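Local coordinates for N-acylhomoserine lactone dependent regulatory protein (Burkholderia cenocepacia, PDB 5L10), which probably acts as a DNA-binding LuxR-family transcription regulator that depends on N-acylhomoserine lactones, this chain being its autoinducer-binding part, at residues L45-P50 with R167-I172; P63-H68 with A110-R115; T77-I82 with T103-D108. One frame throughout, in Å; residues are numbered along the deposited sequence.

Interaction 1 of 3, residues L45-P50 with R167-I172; sequences LRRTLP and RLADPI
Leu45 and Arg47 both turn toward the end of helix 143-169, one bringing a methyl group and the other a guanidinium. Leu45 holds CG anti to its backbone N (chi1 178°), and its CD2 branch does the touching. CD2 lies 3.8 Å from Ala169 CB and 3.9 Å from Leu168 CB. It also comes within 3.6 Å of Ala169 N, so this one methyl meets both side chains and the backbone of the last helical turn. The contact from Leu168 is made by CB.

Arg47 approaches the same turn from farther along the chain. Its chain is bent at chi3 (79°), which swings NE off the line of the carbons before it. The guanidinium meets the helix edge-on, with Ala169 O practically in its plane. Arg47 NH2 donates to Ala169 O over 3.1 Å, and the N-H...O angle of 169° makes the bond nearly straight. The donor is tilted modestly from the carbonyl plane. The same NH2 lies 4.0 Å from Ala169 CB.

In the fold, this contact joins the end of strand 40-46, in the five-stranded antiparallel sheet, to the long helix 143-169. The sheet and the helices packed on it form the autoinducer-binding domain, which belongs to the GAF clan. Ala169 is the last helical residue, and Asp170 is the first to leave helical geometry. A positive group at this carbonyl would be favoured by the partial negative charge of a helix C-terminus. Asp170 may add to that field, but its OD1 stays 4.9 Å from Arg47 NH2, too far for a salt bridge.

Gln57 of the neighbouring strand 56-60 is touched by the side chains of Leu45, Arg47 and Leu168. Leu45 also pairs with Gln57 through the backbone, and the side chains of Leu45 and Arg47 both rest on Asn128.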
loop_
_atom_site.group_PDB
_atom_site.type_symbol
_atom_site.label_atom_id
_atom_site.label_comp_id
_atom_site.label_asym_id
_atom_site.label_seq_id
_atom_site.Cartn_x
_atom_site.Cartn_y
_atom_site.Cartn_z
ATOM N N LEU A 45 0.794 13.307 -7.300
ATOM C CA LEU A 45 1.728 13.499 -6.197
ATOM C C LEU A 45 1.577 14.927 -5.690
ATOM O O LEU A 45 1.908 15.882 -6.401
ATOM C CB LEU A 45 3.162 13.216 -6.642
ATOM C CG LEU A 45 4.251 13.437 -5.588
ATOM C CD1 LEU A 45 4.032 12.548 -4.370
ATOM C CD2 LEU A 45 5.631 13.207 -6.182
ATOM N N ARG A 46 1.058 15.075 -4.474
ATOM C CA ARG A 46 0.901 16.378 -3.837
ATOM C C ARG A 46 1.951 16.511 -2.744
ATOM O O ARG A 46 1.983 15.707 -1.805
ATOM C CB ARG A 46 -0.504 16.557 -3.264
ATOM C CG ARG A 46 -0.850 18.010 -2.980
ATOM C CD ARG A 46 -2.202 18.156 -2.300
ATOM N NE ARG A 46 -2.180 17.641 -0.934
ATOM C CZ ARG A 46 -3.066 17.968 0.002
ATOM N NH1 ARG A 46 -2.968 17.450 1.219
ATOM N NH2 ARG A 46 -4.044 18.821 -0.274
ATOM N N ARG A 47 2.800 17.522 -2.863
ATOM C CA ARG A 47 3.969 17.671 -2.012
ATOM C C ARG A 47 3.686 18.577 -0.820
ATOM O O ARG A 47 2.871 19.503 -0.892
ATOM C CB ARG A 47 5.139 18.216 -2.826
ATOM C CG ARG A 47 5.231 17.589 -4.205
ATOM C CD ARG A 47 6.429 18.107 -4.967
ATOM N NE ARG A 47 7.663 17.453 -4.548
ATOM C CZ ARG A 47 8.330 16.575 -5.289
ATOM N NH1 ARG A 47 7.885 16.254 -6.497
ATOM N NH2 ARG A 47 9.447 16.026 -4.827
ATOM N N THR A 48 4.389 18.300 0.282
ATOM C CA THR A 48 4.145 18.998 1.537
ATOM C C THR A 48 4.936 20.299 1.636
ATOM O O THR A 48 4.517 21.224 2.341
ATOM C CB THR A 48 4.477 18.067 2.714
ATOM O OG1 THR A 48 3.796 18.506 3.897
ATOM C CG2 THR A 48 5.984 18.020 2.983
ATOM N N LEU A 49 6.055 20.401 0.923
ATOM C CA LEU A 49 6.965 21.536 1.042
ATOM C C LEU A 49 6.483 22.839 0.399
ATOM O O LEU A 49 6.854 23.913 0.891
ATOM C CB LEU A 49 8.337 21.169 0.475
ATOM C CG LEU A 49 9.309 20.515 1.460
ATOM C CD1 LEU A 49 10.732 20.643 0.945
ATOM C CD2 LEU A 49 9.179 21.117 2.859
ATOM N N PRO A 50 5.701 22.820 -0.692
ATOM C CA PRO A 50 5.204 24.097 -1.242
ATOM C C PRO A 50 4.418 24.952 -0.251
ATOM O O PRO A 50 4.284 26.158 -0.489
ATOM C CB PRO A 50 4.319 23.652 -2.414
ATOM C CG PRO A 50 4.885 22.361 -2.848
ATOM C CD PRO A 50 5.438 21.698 -1.619
ATOM N N ARG A 167 9.532 7.480 -7.681
ATOM C CA ARG A 167 10.234 7.861 -8.896
ATOM C C ARG A 167 9.647 9.108 -9.542
ATOM O O ARG A 167 10.229 9.626 -10.501
ATOM C CB ARG A 167 10.235 6.689 -9.880
ATOM C CG ARG A 167 10.649 5.391 -9.208
ATOM C CD ARG A 167 11.393 4.463 -10.139
ATOM N NE ARG A 167 11.882 3.284 -9.426
ATOM C CZ ARG A 167 11.160 2.188 -9.216
ATOM N NH1 ARG A 167 11.684 1.162 -8.560
ATOM N NH2 ARG A 167 9.913 2.116 -9.662
ATOM N N LEU A 168 8.513 9.590 -9.040
ATOM C CA LEU A 168 8.043 10.935 -9.333
ATOM C C LEU A 168 8.635 11.951 -8.366
ATOM O O LEU A 168 9.056 13.037 -8.782
ATOM C CB LEU A 168 6.516 10.989 -9.268
ATOM C CG LEU A 168 5.753 10.276 -10.382
ATOM C CD1 LEU A 168 4.284 10.173 -10.027
ATOM C CD2 LEU A 168 5.934 11.017 -11.693
ATOM N N ALA A 169 8.686 11.611 -7.078
ATOM C CA ALA A 169 9.218 12.538 -6.085
ATOM C C ALA A 169 10.716 12.745 -6.271
ATOM O O ALA A 169 11.205 13.881 -6.227
ATOM C CB ALA A 169 8.916 12.025 -4.676
ATOM N N ASP A 170 11.460 11.659 -6.478
ATOM C CA ASP A 170 12.920 11.700 -6.596
ATOM C C ASP A 170 13.347 10.907 -7.823
ATOM O O ASP A 170 13.669 9.714 -7.723
ATOM C CB ASP A 170 13.589 11.142 -5.340
ATOM C CG ASP A 170 13.351 12.005 -4.115
ATOM O OD1 ASP A 170 12.179 12.165 -3.714
ATOM O OD2 ASP A 170 14.339 12.516 -3.546
ATOM N N PRO A 171 13.362 11.531 -9.001
ATOM C CA PRO A 171 13.835 10.821 -10.195
ATOM C C PRO A 171 15.310 10.473 -10.075
ATOM O O PRO A 171 16.090 11.190 -9.444
ATOM C CB PRO A 171 13.590 11.824 -11.330
ATOM C CG PRO A 171 12.607 12.806 -10.787
ATOM C CD PRO A 171 12.866 12.880 -9.317
ATOM N N ILE A 172 15.689 9.344 -10.684
ATOM C CA ILE A 172 17.103 8.986 -10.765
ATOM C C ILE A 172 17.885 10.091 -11.462
ATOM O O ILE A 172 19.009 10.428 -11.068
ATOM C CB ILE A 172 17.278 7.630 -11.476
ATOM C CG1 ILE A 172 16.672 6.502 -10.639
ATOM C CG2 ILE A 172 18.746 7.350 -11.748
ATOM C CD1 ILE A 172 16.893 5.115 -11.218
#

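Interaction 2 of 3, residues P63-H68 with A110-R115; sequences PREWEH and ACFGMR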
loop_
_atom_site.group_PDB
_atom_site.type_symbol
_atom_site.label_atom_id
_atom_site.label_comp_id
_atom_site.label_asym_id
_atom_site.label_seq_id
_atom_site.Cartn_x
_atom_site.Cartn_y
_atom_site.Cartn_z
ATOM N N PRO A 63 -8.366 12.119 -19.955
ATOM C CA PRO A 63 -8.504 13.109 -21.029
ATOM C C PRO A 63 -7.695 14.359 -20.727
ATOM O O PRO A 63 -7.714 14.881 -19.610
ATOM C CB PRO A 63 -10.007 13.408 -21.046
ATOM C CG PRO A 63 -10.631 12.213 -20.445
ATOM C CD PRO A 63 -9.676 11.749 -19.398
ATOM N N ARG A 64 -6.985 14.840 -21.747
ATOM C CA ARG A 64 -6.159 16.028 -21.571
ATOM C C ARG A 64 -7.008 17.242 -21.213
ATOM O O ARG A 64 -6.602 18.071 -20.391
ATOM C CB ARG A 64 -5.348 16.287 -22.839
ATOM C CG ARG A 64 -4.069 17.065 -22.605
ATOM C CD ARG A 64 -3.123 16.920 -23.787
ATOM N NE ARG A 64 -3.171 15.577 -24.364
ATOM C CZ ARG A 64 -2.489 14.533 -23.901
ATOM N NH1 ARG A 64 -1.699 14.667 -22.843
ATOM N NH2 ARG A 64 -2.599 13.351 -24.494
ATOM N N GLU A 65 -8.195 17.359 -21.812
ATOM C CA GLU A 65 -9.039 18.516 -21.536
ATOM C C GLU A 65 -9.542 18.515 -20.096
ATOM O O GLU A 65 -9.785 19.586 -19.527
ATOM C CB GLU A 65 -10.204 18.565 -22.527
ATOM C CG GLU A 65 -11.190 19.712 -22.309
ATOM C CD GLU A 65 -10.628 21.086 -22.646
ATOM O OE1 GLU A 65 -9.523 21.169 -23.223
ATOM O OE2 GLU A 65 -11.307 22.089 -22.334
ATOM N N TRP A 66 -9.683 17.339 -19.479
ATOM C CA TRP A 66 -10.069 17.301 -18.072
ATOM C C TRP A 66 -8.976 17.887 -17.189
ATOM O O TRP A 66 -9.254 18.695 -16.296
ATOM C CB TRP A 66 -10.387 15.875 -17.634
ATOM C CG TRP A 66 -10.681 15.785 -16.163
ATOM C CD1 TRP A 66 -11.835 16.157 -15.531
ATOM C CD2 TRP A 66 -9.804 15.298 -15.139
ATOM N NE1 TRP A 66 -11.732 15.929 -14.181
ATOM C CE2 TRP A 66 -10.496 15.401 -13.914
ATOM C CE3 TRP A 66 -8.504 14.785 -15.139
ATOM C CZ2 TRP A 66 -9.929 15.008 -12.701
ATOM C CZ3 TRP A 66 -7.945 14.395 -13.934
ATOM C CH2 TRP A 66 -8.656 14.508 -12.734
ATOM N N GLU A 67 -7.724 17.477 -17.412
ATOM C CA GLU A 67 -6.625 18.048 -16.643
ATOM C C GLU A 67 -6.491 19.542 -16.910
ATOM O O GLU A 67 -6.241 20.325 -15.986
ATOM C CB GLU A 67 -5.315 17.330 -16.962
ATOM C CG GLU A 67 -4.123 17.906 -16.209
ATOM C CD GLU A 67 -2.800 17.294 -16.625
ATOM O OE1 GLU A 67 -2.806 16.326 -17.416
ATOM O OE2 GLU A 67 -1.750 17.785 -16.156
ATOM N N HIS A 68 -6.666 19.956 -18.169
ATOM C CA HIS A 68 -6.579 21.374 -18.507
ATOM C C HIS A 68 -7.582 22.195 -17.707
ATOM O O HIS A 68 -7.258 23.286 -17.224
ATOM C CB HIS A 68 -6.801 21.573 -20.006
ATOM C CG HIS A 68 -6.949 23.008 -20.411
ATOM N ND1 HIS A 68 -5.871 23.818 -20.698
ATOM C CD2 HIS A 68 -8.050 23.777 -20.580
ATOM C CE1 HIS A 68 -6.302 25.023 -21.026
ATOM N NE2 HIS A 68 -7.621 25.025 -20.962
ATOM N N ALA A 110 -17.771 14.532 -14.750
ATOM C CA ALA A 110 -18.778 13.765 -15.474
ATOM C C ALA A 110 -18.762 14.070 -16.967
ATOM O O ALA A 110 -19.043 13.186 -17.785
ATOM C CB ALA A 110 -20.164 14.044 -14.890
ATOM N N CYS A 111 -18.427 15.306 -17.345
ATOM C CA CYS A 111 -18.439 15.680 -18.755
ATOM C C CYS A 111 -17.316 15.028 -19.550
ATOM O O CYS A 111 -17.378 15.019 -20.784
ATOM C CB CYS A 111 -18.350 17.200 -18.901
ATOM S SG CYS A 111 -19.856 18.102 -18.463
ATOM N N PHE A 112 -16.294 14.480 -18.887
ATOM C CA PHE A 112 -15.131 13.957 -19.594
ATOM C C PHE A 112 -14.831 12.514 -19.214
ATOM O O PHE A 112 -13.696 12.055 -19.351
ATOM C CB PHE A 112 -13.910 14.844 -19.352
ATOM C CG PHE A 112 -14.039 16.209 -19.953
ATOM C CD1 PHE A 112 -13.744 16.421 -21.287
ATOM C CD2 PHE A 112 -14.477 17.278 -19.191
ATOM C CE1 PHE A 112 -13.876 17.674 -21.848
ATOM C CE2 PHE A 112 -14.607 18.536 -19.743
ATOM C CZ PHE A 112 -14.306 18.736 -21.075
ATOM N N GLY A 113 -15.840 11.780 -18.750
ATOM C CA GLY A 113 -15.688 10.372 -18.465
ATOM C C GLY A 113 -15.156 10.039 -17.088
ATOM O O GLY A 113 -15.162 8.861 -16.710
HETATM N N MSE A 114 -14.690 11.026 -16.330
HETATM C CA MSE A 114 -14.265 10.793 -14.954
HETATM C C MSE A 114 -15.483 10.574 -14.063
HETATM O O MSE A 114 -15.801 11.420 -13.230
HETATM C CB MSE A 114 -13.445 11.974 -14.430
HETATM C CG MSE A 114 -12.177 12.292 -15.213
HETATM SE SE MSE A 114 -10.727 11.008 -14.940
HETATM C CE MSE A 114 -10.870 10.166 -16.634
ATOM N N ARG A 115 -16.160 9.438 -14.225
ATOM C CA ARG A 115 -17.489 9.253 -13.653
ATOM C C ARG A 115 -17.529 8.307 -12.461
ATOM O O ARG A 115 -18.090 8.660 -11.420
ATOM C CB ARG A 115 -18.453 8.767 -14.746
ATOM C CG ARG A 115 -18.640 9.791 -15.852
ATOM C CD ARG A 115 -19.577 9.321 -16.948
ATOM N NE ARG A 115 -19.805 10.395 -17.912
ATOM C CZ ARG A 115 -20.657 10.333 -18.930
ATOM N NH1 ARG A 115 -21.377 9.239 -19.138
ATOM N NH2 ARG A 115 -20.787 11.372 -19.741
#
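Trp66 and Met114 form a Met-aromatic contact that joins helix 64-72 to the turn following helix 103-111. Met114, present as selenomethionine, is the centre of an inverse gamma turn. Its chain bends at chi2 (-73°), which carries SE over the indole. The two side chains cross at about a right angle. SE stands 4.3 Å from the centroid of the Trp66 six-membered ring, almost on the ring normal. Met114 CG makes a CH-pi contact 3.7 Å from the centroid of the five-membered ring. Both halves of the indole are thus covered by one side chain.

No hydrogen bond crosses between the segments. Glu65 OE2 has a long, weak ion pair with Arg69.

The other contacts are mostly apolar. Phe112 CB is 4.1 Å from Trp66 CB. Glu65 holds CG anti to its backbone N (chi1 178°), which brings it to Phe112 CE1. The carboxylate and phenyl planes are 49° apart. Pro63, at the N-cap position, is the exception: its CG lies 3.3 Å from the carbonyl Phe112 O, and 4.3 Å from Phe112 CB. Pro63 also meets Met114 tip to tip, with Pro63 CD 3.4 Å from Met114 CE.

Interaction 3 of 3, residues T77-I82 with T103-D108; sequences TIDPII and TAFWHD
Pro80 and Phe105 meet tip to tip where the N-terminus of helix 80-87 packs on helix 103-111, two helices of the autoinducer-binding domain. Pro80 CD sits over the middle of the Phe105 ring, 3.4 Å from its centroid, in a CH-pi contact. The approach is only 9° off the ring normal. Ile81 CD1 comes to the edge of the same ring, 4.3 Å from Phe105 CE2. Asp79 turns its carboxylate plane 52° from the phenyl plane, and OD1 lies 3.5 Å from Phe105 CZ. Ile78 CD1 lies 4.4 Å from Phe105 CB.

Trp106 completes this first shell. It slides past Pro80 in the opposite direction, with Pro80 CG 4.0 Å from Trp106 NE1. Ile81 crosses it obliquely, placing CG1 3.6 Å from Trp106 CH2.

The two aromatic residues also brace each other. Phe105 CD2 lies over the centre of the Trp106 face, 3.8 Å above its plane. Farther out, Tyr75 meets Phe105 edge-to-face, and Trp94 meets the Trp106 ring.

Pro80 and Ile81 are set by the start of their helix, where Asp79 is the N-cap. The buried Asp79 carboxylate is satisfied on both oxygens. OD2 is hydrogen-bonded to Tyr70 OH and forms a weak hydrogen bond with O3 of a glycerol, probably left from the crystallisation liquor. CG stands anti to the Asp79 backbone N (chi1 -166°), which turns it back toward the first helical turn. There OD1 accepts two weak capping bonds, from Ile82 N and, at 3.0 Å, from Ile81 N.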
loop_
_atom_site.group_PDB
_atom_site.type_symbol
_atom_site.label_atom_id
_atom_site.label_comp_id
_atom_site.label_asym_id
_atom_site.label_seq_id
_atom_site.Cartn_x
_atom_site.Cartn_y
_atom_site.Cartn_z
ATOM N N THR A 77 -7.177 23.045 -5.158
ATOM C CA THR A 77 -7.504 23.705 -3.900
ATOM C C THR A 77 -8.663 23.012 -3.193
ATOM O O THR A 77 -8.684 22.921 -1.959
ATOM C CB THR A 77 -7.832 25.175 -4.165
ATOM O OG1 THR A 77 -6.660 25.845 -4.643
ATOM C CG2 THR A 77 -8.329 25.866 -2.900
ATOM N N ILE A 78 -9.623 22.493 -3.955
ATOM C CA ILE A 78 -10.890 22.039 -3.394
ATOM C C ILE A 78 -11.228 20.623 -3.846
ATOM O O ILE A 78 -12.395 20.217 -3.800
ATOM C CB ILE A 78 -12.020 23.017 -3.774
ATOM C CG1 ILE A 78 -11.985 23.336 -5.275
ATOM C CG2 ILE A 78 -11.902 24.300 -2.970
ATOM C CD1 ILE A 78 -12.734 22.349 -6.156
ATOM N N ASP A 79 -10.224 19.864 -4.285
ATOM C CA ASP A 79 -10.455 18.520 -4.808
ATOM C C ASP A 79 -11.127 17.642 -3.755
ATOM O O ASP A 79 -10.503 17.288 -2.747
ATOM C CB ASP A 79 -9.139 17.888 -5.270
ATOM C CG ASP A 79 -9.347 16.637 -6.118
ATOM O OD1 ASP A 79 -10.252 15.829 -5.818
ATOM O OD2 ASP A 79 -8.587 16.458 -7.093
ATOM N N PRO A 80 -12.387 17.255 -3.970
ATOM C CA PRO A 80 -13.100 16.466 -2.953
ATOM C C PRO A 80 -12.512 15.087 -2.749
ATOM O O PRO A 80 -12.541 14.569 -1.624
ATOM C CB PRO A 80 -14.531 16.382 -3.506
ATOM C CG PRO A 80 -14.579 17.340 -4.670
ATOM C CD PRO A 80 -13.190 17.454 -5.184
ATOM N N ILE A 81 -11.987 14.469 -3.806
ATOM C CA ILE A 81 -11.366 13.157 -3.668
ATOM C C ILE A 81 -10.123 13.248 -2.792
ATOM O O ILE A 81 -9.901 12.408 -1.913
ATOM C CB ILE A 81 -11.038 12.570 -5.050
ATOM C CG1 ILE A 81 -12.303 12.467 -5.898
ATOM C CG2 ILE A 81 -10.387 11.210 -4.903
ATOM C CD1 ILE A 81 -12.022 12.227 -7.365
ATOM N N ILE A 82 -9.294 14.270 -3.018
ATOM C CA ILE A 82 -8.072 14.420 -2.233
ATOM C C ILE A 82 -8.412 14.603 -0.760
ATOM O O ILE A 82 -7.798 13.984 0.117
ATOM C CB ILE A 82 -7.226 15.592 -2.763
ATOM C CG1 ILE A 82 -6.844 15.370 -4.227
ATOM C CG2 ILE A 82 -5.981 15.768 -1.912
ATOM C CD1 ILE A 82 -5.980 14.162 -4.462
ATOM N N THR A 103 -20.096 21.217 -6.801
ATOM C CA THR A 103 -20.874 21.022 -8.019
ATOM C C THR A 103 -20.030 21.249 -9.266
ATOM O O THR A 103 -20.120 20.480 -10.231
ATOM C CB THR A 103 -22.087 21.949 -8.008
ATOM O OG1 THR A 103 -22.790 21.793 -6.769
ATOM C CG2 THR A 103 -23.025 21.615 -9.158
ATOM N N ALA A 104 -19.189 22.286 -9.261
ATOM C CA ALA A 104 -18.369 22.576 -10.434
ATOM C C ALA A 104 -17.360 21.466 -10.698
ATOM O O ALA A 104 -17.091 21.128 -11.856
ATOM C CB ALA A 104 -17.653 23.914 -10.259
ATOM N N PHE A 105 -16.793 20.886 -9.639
ATOM C CA PHE A 105 -15.785 19.845 -9.811
ATOM C C PHE A 105 -16.379 18.616 -10.489
ATOM O O PHE A 105 -15.896 18.168 -11.536
ATOM C CB PHE A 105 -15.183 19.481 -8.453
ATOM C CG PHE A 105 -14.158 18.385 -8.511
ATOM C CD1 PHE A 105 -12.822 18.679 -8.725
ATOM C CD2 PHE A 105 -14.527 17.061 -8.333
ATOM C CE1 PHE A 105 -11.873 17.673 -8.766
ATOM C CE2 PHE A 105 -13.583 16.050 -8.375
ATOM C CZ PHE A 105 -12.255 16.358 -8.591
ATOM N N TRP A 106 -17.440 18.058 -9.904
ATOM C CA TRP A 106 -18.042 16.849 -10.453
ATOM C C TRP A 106 -18.681 17.095 -11.816
ATOM O O TRP A 106 -18.759 16.171 -12.634
ATOM C CB TRP A 106 -19.066 16.291 -9.468
ATOM C CG TRP A 106 -18.458 15.830 -8.173
ATOM C CD1 TRP A 106 -18.691 16.338 -6.927
ATOM C CD2 TRP A 106 -17.510 14.768 -8.002
ATOM N NE1 TRP A 106 -17.950 15.655 -5.992
ATOM C CE2 TRP A 106 -17.217 14.686 -6.625
ATOM C CE3 TRP A 106 -16.880 13.879 -8.879
ATOM C CZ2 TRP A 106 -16.321 13.752 -6.107
ATOM C CZ3 TRP A 106 -15.992 12.953 -8.362
ATOM C CH2 TRP A 106 -15.721 12.895 -6.989
ATOM N N HIS A 107 -19.143 18.324 -12.076
ATOM C CA HIS A 107 -19.699 18.657 -13.385
ATOM C C HIS A 107 -18.680 18.414 -14.491
ATOM O O HIS A 107 -18.968 17.734 -15.482
ATOM C CB HIS A 107 -20.170 20.114 -13.388
ATOM C CG HIS A 107 -20.466 20.662 -14.750
ATOM N ND1 HIS A 107 -21.678 20.474 -15.381
ATOM C CD2 HIS A 107 -19.714 21.407 -15.595
ATOM C CE1 HIS A 107 -21.656 21.074 -16.559
ATOM N NE2 HIS A 107 -20.476 21.647 -16.714
ATOM N N ASP A 108 -17.471 18.952 -14.325
ATOM C CA ASP A 108 -16.427 18.768 -15.326
ATOM C C ASP A 108 -15.965 17.315 -15.391
ATOM O O ASP A 108 -15.684 16.796 -16.477
ATOM C CB ASP A 108 -15.254 19.700 -15.024
ATOM C CG ASP A 108 -15.579 21.151 -15.308
ATOM O OD1 ASP A 108 -16.189 21.427 -16.364
ATOM O OD2 ASP A 108 -15.231 22.019 -14.480
#

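Interactions 2 and 3 have centres 12 Å apart, and both use helix 103-111. They touch where Trp66 CD1 lies 4.0 Å from Asp108 O. Arg69 of helix 64-72 forms a salt bridge with Asp108. Tyr70 bonds instead to Asp79, at the start of helix 80-87. A bound glycerol, probably from the crystallisation liquor, lies about 3 Å from the Asp79 side chain, and a glycerol about 4 Å from that of Trp66. Both residues probably lie at the autoinducer pocket, as in relatives such as TraR. Interaction 1 is centred 24 Å from interaction 2, without touching it, and 23 Å from interaction 3. Arg46 NH2 packs 4.0 Å from Ile82 CG2, less certainly, since Arg46 has two conformers.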